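Local coordinates for sialyltransferase 0160 (Photobacterium damselae, PDB 4R84), which probably transfers sialic acid from CMP-activated donors to galactoside acceptors in alpha-2,6 linkage, as a glycosyltransferase of the GT-B structural group, at residues T205-V208 against F209-L212; P214-Q217 against P218-N222; K276-G279 against N280-W284; E239-S242 against L243-K247; L263-L267 against A268-P272. One frame throughout, in Å; residues are numbered along the deposited sequence.

Interaction 1 of 5, residues T205-V208 against F209-L212; sequences TAHV and FNNL
The imidazole of His207 meets the carboxamide of Asn210 at an edge: CD2 of His207 lies 4.1 Å from Asn210 ND2, close to the ring plane. Their two planes are turned 30° apart, so the groups touch along their margins without stacking. The His207 ring also meets the ring of His126 edge to face. Farther along, the amide of Asn211 is held at both ends, ND2 by Thr203 OG1 and OD1 by Asn178 ND2, which fixes its rotation, and the Phe209 ring meets that of Tyr266 at an inclined angle.

The backbone beneath shows how a short helix can be started from a turn. Thr205 to Val208 form a type I turn, and His207 takes the N-cap position, its O receiving weak bonds from Asn210 N and Asn211 N. Val208 O is gripped twice, by Asn211 N at 3.1 Å and, almost straight at 164°, by Leu212 N at 3.0 Å. A water bridges the opening turn, donating to Ala206 O at 3.0 Å and accepting from Phe209 N at 2.9 Å. Val208 CG1 sits between the backbone N and the carbonyl carbon (chi1 56°), which leaves CG2 anti to the N, and CG2 reaches Leu212 CD1 at 3.5 Å.

This short helix 208-211 comes after strand 197-204 of the mixed sheet, by way of this turn. Val208 and Leu212 rest on Leu232 and Ile230 of the parallel strand 225-233, Leu212 also touches Phe201 and Thr203, and Val208 packs against Trp284 of the loop before strand 290-294.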
loop_
_atom_site.group_PDB
_atom_site.type_symbol
_atom_site.label_atom_id
_atom_site.label_comp_id
_atom_site.label_asym_id
_atom_site.label_seq_id
_atom_site.Cartn_x
_atom_site.Cartn_y
_atom_site.Cartn_z
ATOM N N THR A 205 6.726 5.860 -2.827
ATOM C CA THR A 205 8.184 5.827 -2.974
ATOM C C THR A 205 8.731 7.079 -3.676
ATOM O O THR A 205 9.707 7.670 -3.217
ATOM C CB THR A 205 8.639 4.586 -3.756
ATOM O OG1 THR A 205 8.194 3.417 -3.070
ATOM C CG2 THR A 205 10.156 4.557 -3.874
ATOM N N ALA A 206 8.113 7.463 -4.788
ATOM C CA ALA A 206 8.628 8.594 -5.569
ATOM C C ALA A 206 8.626 9.880 -4.741
ATOM O O ALA A 206 9.472 10.755 -4.929
ATOM C CB ALA A 206 7.818 8.773 -6.875
ATOM N N HIS A 207 7.708 9.980 -3.785
ATOM C CA HIS A 207 7.564 11.240 -3.070
ATOM C C HIS A 207 7.869 11.138 -1.595
ATOM O O HIS A 207 7.454 11.992 -0.827
ATOM C CB HIS A 207 6.158 11.774 -3.287
ATOM C CG HIS A 207 5.872 12.052 -4.728
ATOM N ND1 HIS A 207 5.252 11.136 -5.550
ATOM C CD2 HIS A 207 6.186 13.108 -5.510
ATOM C CE1 HIS A 207 5.163 11.634 -6.770
ATOM N NE2 HIS A 207 5.723 12.830 -6.772
ATOM N N VAL A 208 8.632 10.118 -1.213
ATOM C CA VAL A 208 8.976 9.924 0.187
ATOM C C VAL A 208 9.686 11.146 0.785
ATOM O O VAL A 208 9.418 11.522 1.935
ATOM C CB VAL A 208 9.845 8.650 0.386
ATOM C CG1 VAL A 208 11.104 8.706 -0.468
ATOM C CG2 VAL A 208 10.205 8.470 1.859
ATOM N N PHE A 209 10.555 11.795 0.008
ATOM C CA PHE A 209 11.309 12.919 0.554
ATOM C C PHE A 209 10.447 14.166 0.738
ATOM O O PHE A 209 10.776 15.049 1.532
ATOM C CB PHE A 209 12.515 13.264 -0.332
ATOM C CG PHE A 209 13.441 14.246 0.312
ATOM C CD1 PHE A 209 14.249 13.856 1.364
ATOM C CD2 PHE A 209 13.486 15.566 -0.113
ATOM C CE1 PHE A 209 15.089 14.757 1.983
ATOM C CE2 PHE A 209 14.329 16.474 0.500
ATOM C CZ PHE A 209 15.129 16.065 1.554
ATOM N N ASN A 210 9.348 14.254 -0.000
ATOM C CA ASN A 210 8.431 15.372 0.208
ATOM C C ASN A 210 7.511 15.127 1.403
ATOM O O ASN A 210 6.950 16.072 1.955
ATOM C CB ASN A 210 7.598 15.629 -1.045
ATOM C CG ASN A 210 8.381 16.329 -2.131
ATOM O OD1 ASN A 210 9.382 17.001 -1.861
ATOM N ND2 ASN A 210 7.924 16.191 -3.367
ATOM N N ASN A 211 7.346 13.864 1.792
ATOM C CA ASN A 211 6.354 13.537 2.820
ATOM C C ASN A 211 6.885 13.260 4.221
ATOM O O ASN A 211 6.234 13.625 5.201
ATOM C CB ASN A 211 5.522 12.322 2.385
ATOM C CG ASN A 211 4.559 12.643 1.248
ATOM O OD1 ASN A 211 4.153 13.795 1.055
ATOM N ND2 ASN A 211 4.191 11.613 0.486
ATOM N N LEU A 212 8.039 12.604 4.340
ATOM C CA LEU A 212 8.493 12.180 5.674
ATOM C C LEU A 212 9.373 13.195 6.424
ATOM O O LEU A 212 9.202 13.363 7.636
ATOM C CB LEU A 212 9.233 10.839 5.585
ATOM C CG LEU A 212 8.397 9.680 5.009
ATOM C CD1 LEU A 212 9.098 8.337 5.219
ATOM C CD2 LEU A 212 7.004 9.634 5.631
HETATM O O HOH W 1 11.368 11.507 -2.781
#

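Interaction 2 of 5, residues P214-Q217 against P218-N222; sequences PIIQ and PLYNN
A proline kink near the end of helix 213-219 brings Pro218 against the turn that precedes it. Its ring carbon CD takes the place where a backbone N-H would otherwise stand, 3.2 Å from Pro214 O and 3.3 Å from Ile215 O, and with no hydrogen on its N the ladder of helical bonds is broken here. What follows is bonded over three residues: Leu219 N gives a weak bond to Ile216 O at 3.2 Å, while Tyr220 N reaches Gln217 O, also at 3.2 Å, with a straight N-H (164°) that comes from above the carbonyl plane. A type I turn from Leu219 to Asn222, closed by Asn222 N on Leu219 O at 3.0 Å, then leads the chain away.

This helix belongs to the crossover from strand 197-204 to its parallel neighbour 225-233, and its apolar flank shows the usual spacing of four. Ile215 and Leu219 run side by side in the same direction, CG2 of Ile215 lying 4.1 Å from Leu219 CD1; both touch Ile187 of helix 181-192, and beneath them are Phe201 and Ile199 of strand 197-204. On a second flank Ile216 CG2 approaches the edge of the Tyr220 ring, 4.3 Å from CD2. The Tyr220 ring goes on to touch Ala268. Gln217, extended beyond CG, carries its NE2 to a hydrogen bond with Tyr266 O at the end of helix 252-267.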
loop_
_atom_site.group_PDB
_atom_site.type_symbol
_atom_site.label_atom_id
_atom_site.label_comp_id
_atom_site.label_asym_id
_atom_site.label_seq_id
_atom_site.Cartn_x
_atom_site.Cartn_y
_atom_site.Cartn_z
ATOM N N PRO A 214 9.191 16.385 6.840
ATOM C CA PRO A 214 8.473 17.362 7.668
ATOM C C PRO A 214 7.978 16.822 8.995
ATOM O O PRO A 214 7.715 17.612 9.905
ATOM C CB PRO A 214 7.287 17.757 6.794
ATOM C CG PRO A 214 7.763 17.532 5.406
ATOM C CD PRO A 214 8.605 16.309 5.489
ATOM N N ILE A 215 7.830 15.500 9.097
ATOM C CA ILE A 215 7.412 14.885 10.340
ATOM C C ILE A 215 8.638 14.460 11.154
ATOM O O ILE A 215 8.701 14.663 12.382
ATOM C CB ILE A 215 6.518 13.652 10.094
ATOM C CG1 ILE A 215 5.267 14.051 9.302
ATOM C CG2 ILE A 215 6.142 13.004 11.440
ATOM C CD1 ILE A 215 4.483 12.844 8.733
ATOM N N ILE A 216 9.612 13.858 10.474
ATOM C CA ILE A 216 10.807 13.353 11.155
ATOM C C ILE A 216 11.654 14.466 11.782
ATOM O O ILE A 216 12.119 14.322 12.908
ATOM C CB ILE A 216 11.675 12.535 10.202
ATOM C CG1 ILE A 216 10.949 11.234 9.849
ATOM C CG2 ILE A 216 13.045 12.244 10.836
ATOM C CD1 ILE A 216 11.664 10.381 8.842
ATOM N N GLN A 217 11.833 15.579 11.076
ATOM C CA GLN A 217 12.709 16.652 11.571
ATOM C C GLN A 217 12.328 17.215 12.949
ATOM O O GLN A 217 13.190 17.295 13.824
ATOM C CB GLN A 217 12.784 17.794 10.553
ATOM C CG GLN A 217 13.719 17.506 9.397
ATOM C CD GLN A 217 13.745 18.625 8.382
ATOM O OE1 GLN A 217 12.754 19.325 8.194
ATOM N NE2 GLN A 217 14.889 18.814 7.736
ATOM N N PRO A 218 11.058 17.624 13.160
ATOM C CA PRO A 218 10.784 18.176 14.496
ATOM C C PRO A 218 10.785 17.143 15.628
ATOM O O PRO A 218 10.853 17.527 16.795
ATOM C CB PRO A 218 9.390 18.804 14.338
ATOM C CG PRO A 218 8.773 18.084 13.198
ATOM C CD PRO A 218 9.894 17.751 12.263
ATOM N N LEU A 219 10.739 15.855 15.300
ATOM C CA LEU A 219 10.739 14.829 16.328
ATOM C C LEU A 219 12.131 14.259 16.545
ATOM O O LEU A 219 12.329 13.422 17.424
ATOM C CB LEU A 219 9.793 13.688 15.947
ATOM C CG LEU A 219 8.305 14.019 15.848
ATOM C CD1 LEU A 219 7.555 12.832 15.252
ATOM C CD2 LEU A 219 7.746 14.403 17.215
ATOM N N TYR A 220 13.087 14.693 15.727
ATOM C CA TYR A 220 14.363 13.990 15.631
ATOM C C TYR A 220 15.107 13.890 16.962
ATOM O O TYR A 220 15.693 12.849 17.288
ATOM C CB TYR A 220 15.267 14.663 14.600
ATOM C CG TYR A 220 16.490 13.845 14.285
ATOM C CD1 TYR A 220 17.637 13.950 15.067
ATOM C CD2 TYR A 220 16.508 12.977 13.201
ATOM C CE1 TYR A 220 18.757 13.198 14.794
ATOM C CE2 TYR A 220 17.631 12.230 12.911
ATOM C CZ TYR A 220 18.752 12.347 13.714
ATOM O OH TYR A 220 19.877 11.611 13.440
ATOM N N ASN A 221 15.071 14.963 17.737
ATOM C CA ASN A 221 15.843 14.993 18.962
ATOM C C ASN A 221 15.041 14.553 20.173
ATOM O O ASN A 221 15.530 14.599 21.307
ATOM C CB ASN A 221 16.398 16.393 19.172
ATOM C CG ASN A 221 17.369 16.791 18.080
ATOM O OD1 ASN A 221 18.205 15.986 17.656
ATOM N ND2 ASN A 221 17.252 18.022 17.602
ATOM N N ASN A 222 13.821 14.090 19.921
ATOM C CA ASN A 222 12.979 13.523 20.973
ATOM C C ASN A 222 13.258 12.035 21.187
ATOM O O ASN A 222 12.757 11.181 20.457
ATOM C CB ASN A 222 11.498 13.748 20.640
ATOM C CG ASN A 222 10.595 13.498 21.837
ATOM O OD1 ASN A 222 10.958 12.761 22.750
ATOM N ND2 ASN A 222 9.412 14.099 21.829
#

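Interaction 3 of 5, residues K276-G279 against N280-W284; sequences KGMG and NRYNW
Backbone hydrogen bonds tie Gly277 and Met278 to the residues that follow. Met278 O receives two donors, Arg281 N and Tyr282 N, each at 2.9 Å; the second comes almost in line with the carbonyl, the first from above its plane. Asn280 N closes on Gly277 O at 3.0 Å, giving the short 3-10 turn its pitch.

Side-chain amides and indole add further bonds. Asn283 ND2 approaches a lone pair of Gly279 O at 3.3 Å, tilted from its own amide plane, and also serves Leu256 O, while Asn283 OD1 is bonded to Tyr312 OH. Trp284 NE1 reaches Asn280 O at 2.9 Å.

Packing round the sulfur and the tyrosine ring makes the third group. Met278 bends at chi2 (-55°), which lays SD at the edge of the Tyr282 ring, 3.8 Å from CE2 and 79° off the ring normal, a Met-aromatic contact. The same sulfur lies over one face of the Arg281 guanidinium. Arg281 CG sits over a face of the Tyr282 ring.

The carbonyls of four successive residues, Gly277 to Asn280, are thus each engaged, so this loop between helix 252-267 and strand 290-294 carries its own polar scaffold, with a polarisable sulfur beside both an aromatic edge and a probably charged guanidinium.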
loop_
_atom_site.group_PDB
_atom_site.type_symbol
_atom_site.label_atom_id
_atom_site.label_comp_id
_atom_site.label_asym_id
_atom_site.label_seq_id
_atom_site.Cartn_x
_atom_site.Cartn_y
_atom_site.Cartn_z
ATOM N N LYS A 276 19.759 15.152 -3.684
ATOM C CA LYS A 276 18.948 15.346 -4.866
ATOM C C LYS A 276 18.810 13.997 -5.568
ATOM O O LYS A 276 19.688 13.130 -5.462
ATOM C CB LYS A 276 19.551 16.400 -5.798
ATOM C CG LYS A 276 18.624 16.754 -6.967
ATOM C CD LYS A 276 19.241 17.746 -7.940
ATOM C CE LYS A 276 18.255 18.088 -9.063
ATOM N NZ LYS A 276 17.080 18.891 -8.606
ATOM N N GLY A 277 17.691 13.816 -6.256
ATOM C CA GLY A 277 17.478 12.625 -7.047
ATOM C C GLY A 277 17.355 11.364 -6.221
ATOM O O GLY A 277 16.780 11.391 -5.127
ATOM N N MET A 278 17.924 10.275 -6.737
ATOM C CA MET A 278 17.740 8.949 -6.165
ATOM C C MET A 278 18.211 8.888 -4.724
ATOM O O MET A 278 17.731 8.063 -3.945
ATOM C CB MET A 278 18.454 7.898 -7.012
ATOM C CG MET A 278 17.799 7.723 -8.380
ATOM S SD MET A 278 16.044 7.333 -8.234
ATOM C CE MET A 278 15.581 7.040 -9.941
ATOM N N GLY A 279 19.131 9.781 -4.373
ATOM C CA GLY A 279 19.671 9.824 -3.029
ATOM C C GLY A 279 18.661 10.177 -1.962
ATOM O O GLY A 279 18.893 9.906 -0.779
ATOM N N ASN A 280 17.537 10.775 -2.341
ATOM C CA ASN A 280 16.533 11.063 -1.316
ATOM C C ASN A 280 15.418 10.040 -1.354
ATOM O O ASN A 280 14.434 10.164 -0.630
ATOM C CB ASN A 280 15.976 12.494 -1.457
ATOM C CG ASN A 280 15.136 12.709 -2.710
ATOM O OD1 ASN A 280 14.436 11.819 -3.186
ATOM N ND2 ASN A 280 15.172 13.929 -3.222
ATOM N N ARG A 281 15.586 9.029 -2.205
ATOM C CA ARG A 281 14.539 8.045 -2.450
ATOM C C ARG A 281 14.944 6.649 -1.966
ATOM O O ARG A 281 14.171 5.966 -1.297
ATOM C CB ARG A 281 14.209 8.002 -3.958
ATOM C CG ARG A 281 13.089 7.041 -4.340
ATOM C CD ARG A 281 12.745 7.106 -5.839
ATOM N NE ARG A 281 12.330 8.445 -6.257
ATOM C CZ ARG A 281 11.750 8.726 -7.426
ATOM N NH1 ARG A 281 11.507 7.766 -8.315
ATOM N NH2 ARG A 281 11.403 9.973 -7.708
ATOM N N TYR A 282 16.156 6.229 -2.315
ATOM C CA TYR A 282 16.562 4.850 -2.080
ATOM C C TYR A 282 17.671 4.719 -1.040
ATOM O O TYR A 282 18.439 3.758 -1.056
ATOM C CB TYR A 282 16.995 4.184 -3.394
ATOM C CG TYR A 282 15.836 3.912 -4.321
ATOM C CD1 TYR A 282 14.811 3.050 -3.950
ATOM C CD2 TYR A 282 15.772 4.511 -5.569
ATOM C CE1 TYR A 282 13.746 2.801 -4.796
ATOM C CE2 TYR A 282 14.711 4.270 -6.427
ATOM C CZ TYR A 282 13.709 3.417 -6.046
ATOM O OH TYR A 282 12.660 3.183 -6.900
ATOM N N ASN A 283 17.740 5.679 -0.124
ATOM C CA ASN A 283 18.666 5.595 1.010
ATOM C C ASN A 283 17.979 5.435 2.364
ATOM O O ASN A 283 18.644 5.444 3.401
ATOM C CB ASN A 283 19.550 6.834 1.069
ATOM C CG ASN A 283 20.803 6.691 0.252
ATOM O OD1 ASN A 283 21.304 5.581 0.043
ATOM N ND2 ASN A 283 21.324 7.817 -0.223
ATOM N N TRP A 284 16.657 5.324 2.371
ATOM C CA TRP A 284 15.944 5.286 3.648
ATOM C C TRP A 284 16.272 4.028 4.443
ATOM O O TRP A 284 16.298 4.070 5.674
ATOM C CB TRP A 284 14.443 5.420 3.425
ATOM C CG TRP A 284 14.113 6.833 3.013
ATOM C CD1 TRP A 284 14.099 7.339 1.745
ATOM C CD2 TRP A 284 13.785 7.918 3.882
ATOM N NE1 TRP A 284 13.782 8.677 1.776
ATOM C CE2 TRP A 284 13.591 9.057 3.084
ATOM C CE3 TRP A 284 13.647 8.043 5.274
ATOM C CZ2 TRP A 284 13.246 10.303 3.618
ATOM C CZ3 TRP A 284 13.308 9.278 5.807
ATOM C CH2 TRP A 284 13.109 10.392 4.978
#

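Interaction 4 of 5, residues E239-S242 against L243-K247; sequences EYVS and LYQWK
Tyr240 O and Tyr244 N make the shortest of three successive helical bonds, at 2.8 Å and fairly straight (160°). On one side of it in sequence Glu239 O accepts from Leu243 N at 3.1 Å, and on the other Val241 O accepts from Gln245 N at 3.0 Å. Trp246 N also bonds to Leu243 O, three residues back.

Several polar side chains find partners beyond the two segments. Glu239 OE2 accepts from Ala206 N and Asp235 N, which joins the start of the helix to two neighbouring loops; Tyr240 OH is shared between Asp234 OD2 and Arg296 N; and Ser242 OG turns back to Ser238 O in the preceding turn.

All of this belongs to helix 237-246, which follows strand 225-233 in the Rossmann-like domain built on the large mixed sheet. The helix runs near the donor site, with the side chain of Val241 about 7 Å from the bound fluorinated CMP-sialic acid.

In the packing, Val241 and Gln245 lie alongside and point the same way. Val241 CG1 stands opposite its backbone N (chi1 171°), and this places it 3.8 Å from Gln245 CD, the flat amide end of an extended chain. On another flank of the helix, Leu243 leans its CG on Glu239 O at 3.3 Å, its side chain going on to Phe294 and Leu309. Trp246 CB stands 3.2 Å from Ser242 O, its side chain touching Leu309 and Met278, while the Tyr244 side chain reaches Pro483, Gln486 and Val487 of helix 483-490.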
loop_
_atom_site.group_PDB
_atom_site.type_symbol
_atom_site.label_atom_id
_atom_site.label_comp_id
_atom_site.label_asym_id
_atom_site.label_seq_id
_atom_site.Cartn_x
_atom_site.Cartn_y
_atom_site.Cartn_z
ATOM N N GLU A 239 8.072 5.560 -11.252
ATOM C CA GLU A 239 9.292 5.091 -10.594
ATOM C C GLU A 239 10.191 4.333 -11.566
ATOM O O GLU A 239 11.404 4.331 -11.414
ATOM C CB GLU A 239 8.974 4.195 -9.392
ATOM C CG GLU A 239 8.612 4.963 -8.110
ATOM C CD GLU A 239 7.110 5.189 -7.956
ATOM O OE1 GLU A 239 6.360 4.894 -8.920
ATOM O OE2 GLU A 239 6.679 5.659 -6.871
ATOM N N TYR A 240 9.589 3.663 -12.543
ATOM C CA TYR A 240 10.341 2.837 -13.494
ATOM C C TYR A 240 10.958 3.698 -14.584
ATOM O O TYR A 240 12.094 3.476 -14.969
ATOM C CB TYR A 240 9.420 1.729 -14.062
ATOM C CG TYR A 240 9.099 0.812 -12.912
ATOM C CD1 TYR A 240 8.111 1.154 -11.988
ATOM C CD2 TYR A 240 9.858 -0.335 -12.671
ATOM C CE1 TYR A 240 7.867 0.370 -10.875
ATOM C CE2 TYR A 240 9.606 -1.134 -11.570
ATOM C CZ TYR A 240 8.613 -0.775 -10.670
ATOM O OH TYR A 240 8.354 -1.539 -9.550
ATOM N N VAL A 241 10.224 4.712 -15.032
ATOM C CA VAL A 241 10.773 5.690 -15.954
ATOM C C VAL A 241 11.961 6.403 -15.311
ATOM O O VAL A 241 12.976 6.645 -15.966
ATOM C CB VAL A 241 9.711 6.720 -16.395
ATOM C CG1 VAL A 241 10.361 7.853 -17.181
ATOM C CG2 VAL A 241 8.646 6.042 -17.253
ATOM N N SER A 242 11.843 6.726 -14.022
ATOM C CA SER A 242 12.931 7.407 -13.328
ATOM C C SER A 242 14.156 6.514 -13.215
ATOM O O SER A 242 15.283 6.977 -13.372
ATOM C CB SER A 242 12.493 7.855 -11.922
ATOM O OG SER A 242 11.449 8.810 -12.016
ATOM N N LEU A 243 13.929 5.240 -12.925
ATOM C CA LEU A 243 15.008 4.262 -12.852
ATOM C C LEU A 243 15.661 4.086 -14.226
ATOM O O LEU A 243 16.884 4.036 -14.340
ATOM C CB LEU A 243 14.483 2.922 -12.315
ATOM C CG LEU A 243 14.333 2.854 -10.778
ATOM C CD1 LEU A 243 13.530 1.630 -10.381
ATOM C CD2 LEU A 243 15.704 2.855 -10.111
ATOM N N TYR A 244 14.834 4.012 -15.262
ATOM C CA TYR A 244 15.332 3.899 -16.628
ATOM C C TYR A 244 16.258 5.061 -16.989
ATOM O O TYR A 244 17.331 4.863 -17.565
ATOM C CB TYR A 244 14.161 3.850 -17.602
ATOM C CG TYR A 244 14.575 3.817 -19.048
ATOM C CD1 TYR A 244 14.861 2.617 -19.676
ATOM C CD2 TYR A 244 14.682 4.992 -19.789
ATOM C CE1 TYR A 244 15.255 2.582 -21.017
ATOM C CE2 TYR A 244 15.066 4.965 -21.110
ATOM C CZ TYR A 244 15.345 3.759 -21.719
ATOM O OH TYR A 244 15.724 3.746 -23.042
ATOM N N GLN A 245 15.837 6.275 -16.644
ATOM C CA GLN A 245 16.588 7.465 -16.994
ATOM C C GLN A 245 17.869 7.593 -16.184
ATOM O O GLN A 245 18.785 8.314 -16.575
ATOM C CB GLN A 245 15.708 8.706 -16.810
ATOM C CG GLN A 245 14.602 8.823 -17.855
ATOM C CD GLN A 245 13.580 9.907 -17.538
ATOM O OE1 GLN A 245 13.351 10.251 -16.379
ATOM N NE2 GLN A 245 12.969 10.458 -18.579
ATOM N N TRP A 246 17.943 6.859 -15.075
ATOM C CA TRP A 246 19.047 6.968 -14.120
ATOM C C TRP A 246 20.068 5.824 -14.246
ATOM O O TRP A 246 21.195 5.931 -13.750
ATOM C CB TRP A 246 18.450 7.016 -12.700
ATOM C CG TRP A 246 19.398 6.917 -11.553
ATOM C CD1 TRP A 246 20.090 7.936 -10.960
ATOM C CD2 TRP A 246 19.703 5.736 -10.809
ATOM N NE1 TRP A 246 20.831 7.448 -9.905
ATOM C CE2 TRP A 246 20.606 6.100 -9.792
ATOM C CE3 TRP A 246 19.310 4.400 -10.917
ATOM C CZ2 TRP A 246 21.126 5.173 -8.891
ATOM C CZ3 TRP A 246 19.822 3.492 -10.036
ATOM C CH2 TRP A 246 20.723 3.876 -9.027
ATOM N N LYS A 247 19.682 4.744 -14.924
ATOM C CA LYS A 247 20.420 3.482 -14.841
ATOM C C LYS A 247 21.837 3.559 -15.416
ATOM O O LYS A 247 22.702 2.765 -15.036
ATOM C CB LYS A 247 19.640 2.354 -15.530
ATOM C CG LYS A 247 19.495 2.461 -17.058
ATOM C CD LYS A 247 18.745 1.241 -17.600
ATOM C CE LYS A 247 18.394 1.362 -19.085
ATOM N NZ LYS A 247 19.597 1.622 -19.929
#

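Interaction 5 of 5, residues L263-L267 against A268-P272; sequences LANYL and AGTSP
Ala264 O still accepts a regular helical bond from Ala268 N at 2.9 Å, but the next residue ends the run: Gly269 takes a positive phi of 70°, and the chain turns back over the last turn of helix 252-267 in a Schellman motif. Its two defining bonds are both present. Thr270 N reaches Asn265 O at 3.1 Å, nearly in line with the carbonyl and straight at the hydrogen (166°), while Gly269 N meets Tyr266 O at 3.2 Å from well above that carbonyl's plane.

Among the side chains, Thr270 OG1 and Asn265 OD1 share a water, 2.7 Å from the hydroxyl and 3.0 Å from the amide oxygen, to which it donates. Thr270 holds OG1 between its backbone N and carbonyl carbon (chi1 59°), which brings the hydroxyl beside the helix end. Asn265 CB also touches Ser271 CB. The Tyr266 ring meets the departing chain edge-on, CE1 lying 3.6 Å from Pro272 O, near the ring plane.

At the end of a helix the last carbonyls lack N-H donors from a further turn; here the loop's own backbone supplies Asn265 O and Tyr266 O, and a bridging water ties helix and loop on the partly solvent-facing flank.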
loop_
_atom_site.group_PDB
_atom_site.type_symbol
_atom_site.label_atom_id
_atom_site.label_comp_id
_atom_site.label_asym_id
_atom_site.label_seq_id
_atom_site.Cartn_x
_atom_site.Cartn_y
_atom_site.Cartn_z
ATOM N N LEU A 263 21.331 12.806 3.608
ATOM C CA LEU A 263 19.973 12.582 4.093
ATOM C C LEU A 263 19.934 12.617 5.618
ATOM O O LEU A 263 19.083 13.272 6.213
ATOM C CB LEU A 263 19.421 11.260 3.556
ATOM C CG LEU A 263 17.985 10.915 3.987
ATOM C CD1 LEU A 263 17.010 12.019 3.615
ATOM C CD2 LEU A 263 17.545 9.584 3.377
ATOM N N ALA A 264 20.873 11.920 6.245
ATOM C CA ALA A 264 20.947 11.844 7.710
ATOM C C ALA A 264 21.073 13.214 8.381
ATOM O O ALA A 264 20.375 13.501 9.357
ATOM C CB ALA A 264 22.109 10.956 8.123
ATOM N N ASN A 265 21.973 14.054 7.876
ATOM C CA ASN A 265 22.194 15.366 8.476
ATOM C C ASN A 265 21.029 16.310 8.239
ATOM O O ASN A 265 20.743 17.167 9.067
ATOM C CB ASN A 265 23.480 15.999 7.943
ATOM C CG ASN A 265 24.718 15.226 8.344
ATOM O OD1 ASN A 265 24.715 14.497 9.329
ATOM N ND2 ASN A 265 25.787 15.382 7.571
ATOM N N TYR A 266 20.361 16.153 7.104
ATOM C CA TYR A 266 19.188 16.963 6.802
ATOM C C TYR A 266 18.070 16.632 7.783
ATOM O O TYR A 266 17.414 17.524 8.330
ATOM C CB TYR A 266 18.728 16.727 5.361
ATOM C CG TYR A 266 17.548 17.574 4.963
ATOM C CD1 TYR A 266 17.722 18.897 4.569
ATOM C CD2 TYR A 266 16.259 17.051 4.960
ATOM C CE1 TYR A 266 16.644 19.681 4.203
ATOM C CE2 TYR A 266 15.178 17.826 4.594
ATOM C CZ TYR A 266 15.377 19.143 4.214
ATOM O OH TYR A 266 14.302 19.919 3.839
ATOM N N LEU A 267 17.862 15.338 8.004
ATOM C CA LEU A 267 16.845 14.894 8.936
ATOM C C LEU A 267 17.184 15.332 10.359
ATOM O O LEU A 267 16.290 15.715 11.115
ATOM C CB LEU A 267 16.659 13.374 8.874
ATOM C CG LEU A 267 16.155 12.789 7.547
ATOM C CD1 LEU A 267 15.988 11.260 7.651
ATOM C CD2 LEU A 267 14.844 13.441 7.170
ATOM N N ALA A 268 18.472 15.293 10.704
ATOM C CA ALA A 268 18.929 15.646 12.056
ATOM C C ALA A 268 18.876 17.155 12.313
ATOM O O ALA A 268 19.076 17.609 13.441
ATOM C CB ALA A 268 20.338 15.120 12.296
ATOM N N GLY A 269 18.626 17.922 11.257
ATOM C CA GLY A 269 18.499 19.366 11.347
ATOM C C GLY A 269 19.801 20.085 11.638
ATOM O O GLY A 269 19.817 21.122 12.304
ATOM N N THR A 270 20.899 19.536 11.134
ATOM C CA THR A 270 22.206 20.148 11.325
ATOM C C THR A 270 22.750 20.654 9.998
ATOM O O THR A 270 23.844 21.219 9.938
ATOM C CB THR A 270 23.211 19.169 11.952
ATOM O OG1 THR A 270 23.354 18.019 11.113
ATOM C CG2 THR A 270 22.740 18.734 13.336
ATOM N N SER A 271 21.976 20.449 8.937
ATOM C CA SER A 271 22.336 20.947 7.612
ATOM C C SER A 271 21.090 21.225 6.788
ATOM O O SER A 271 20.095 20.515 6.910
ATOM C CB SER A 271 23.224 19.951 6.874
ATOM O OG SER A 271 23.493 20.412 5.562
ATOM N N PRO A 272 21.131 22.281 5.959
ATOM C CA PRO A 272 20.023 22.617 5.060
ATOM C C PRO A 272 20.114 21.909 3.712
ATOM O O PRO A 272 19.172 21.975 2.925
ATOM C CB PRO A 272 20.170 24.139 4.878
ATOM C CG PRO A 272 21.400 24.542 5.669
ATOM C CD PRO A 272 22.185 23.300 5.907
HETATM O O HOH W 2 24.005 15.541 12.081
#

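How the interactions relate
Along the chain the order is interaction 1, 2, 4, 5 and 3, all within the sialyltransferase region, on helices and loops that link the parallel strands 197-204, 225-233 and 290-294 of the mixed sheet. Interaction 3 stands centrally: its centre is about 9 Å from that of interaction 1, about 13 Å from interaction 4 and about 14 Å from interaction 5, and it touches all four others, Trp284 meeting Ile216 and Leu267, and Met278 packing on Ser242. Interactions 2 and 5, centres about 10 Å apart, join helices 213-219 and 252-267. Interactions 2 and 4, centres about 30 Å apart, do not touch. The group thus stretches from the surface contact, interaction 5, to interaction 4, where Val241 lies near the bound donor analogue.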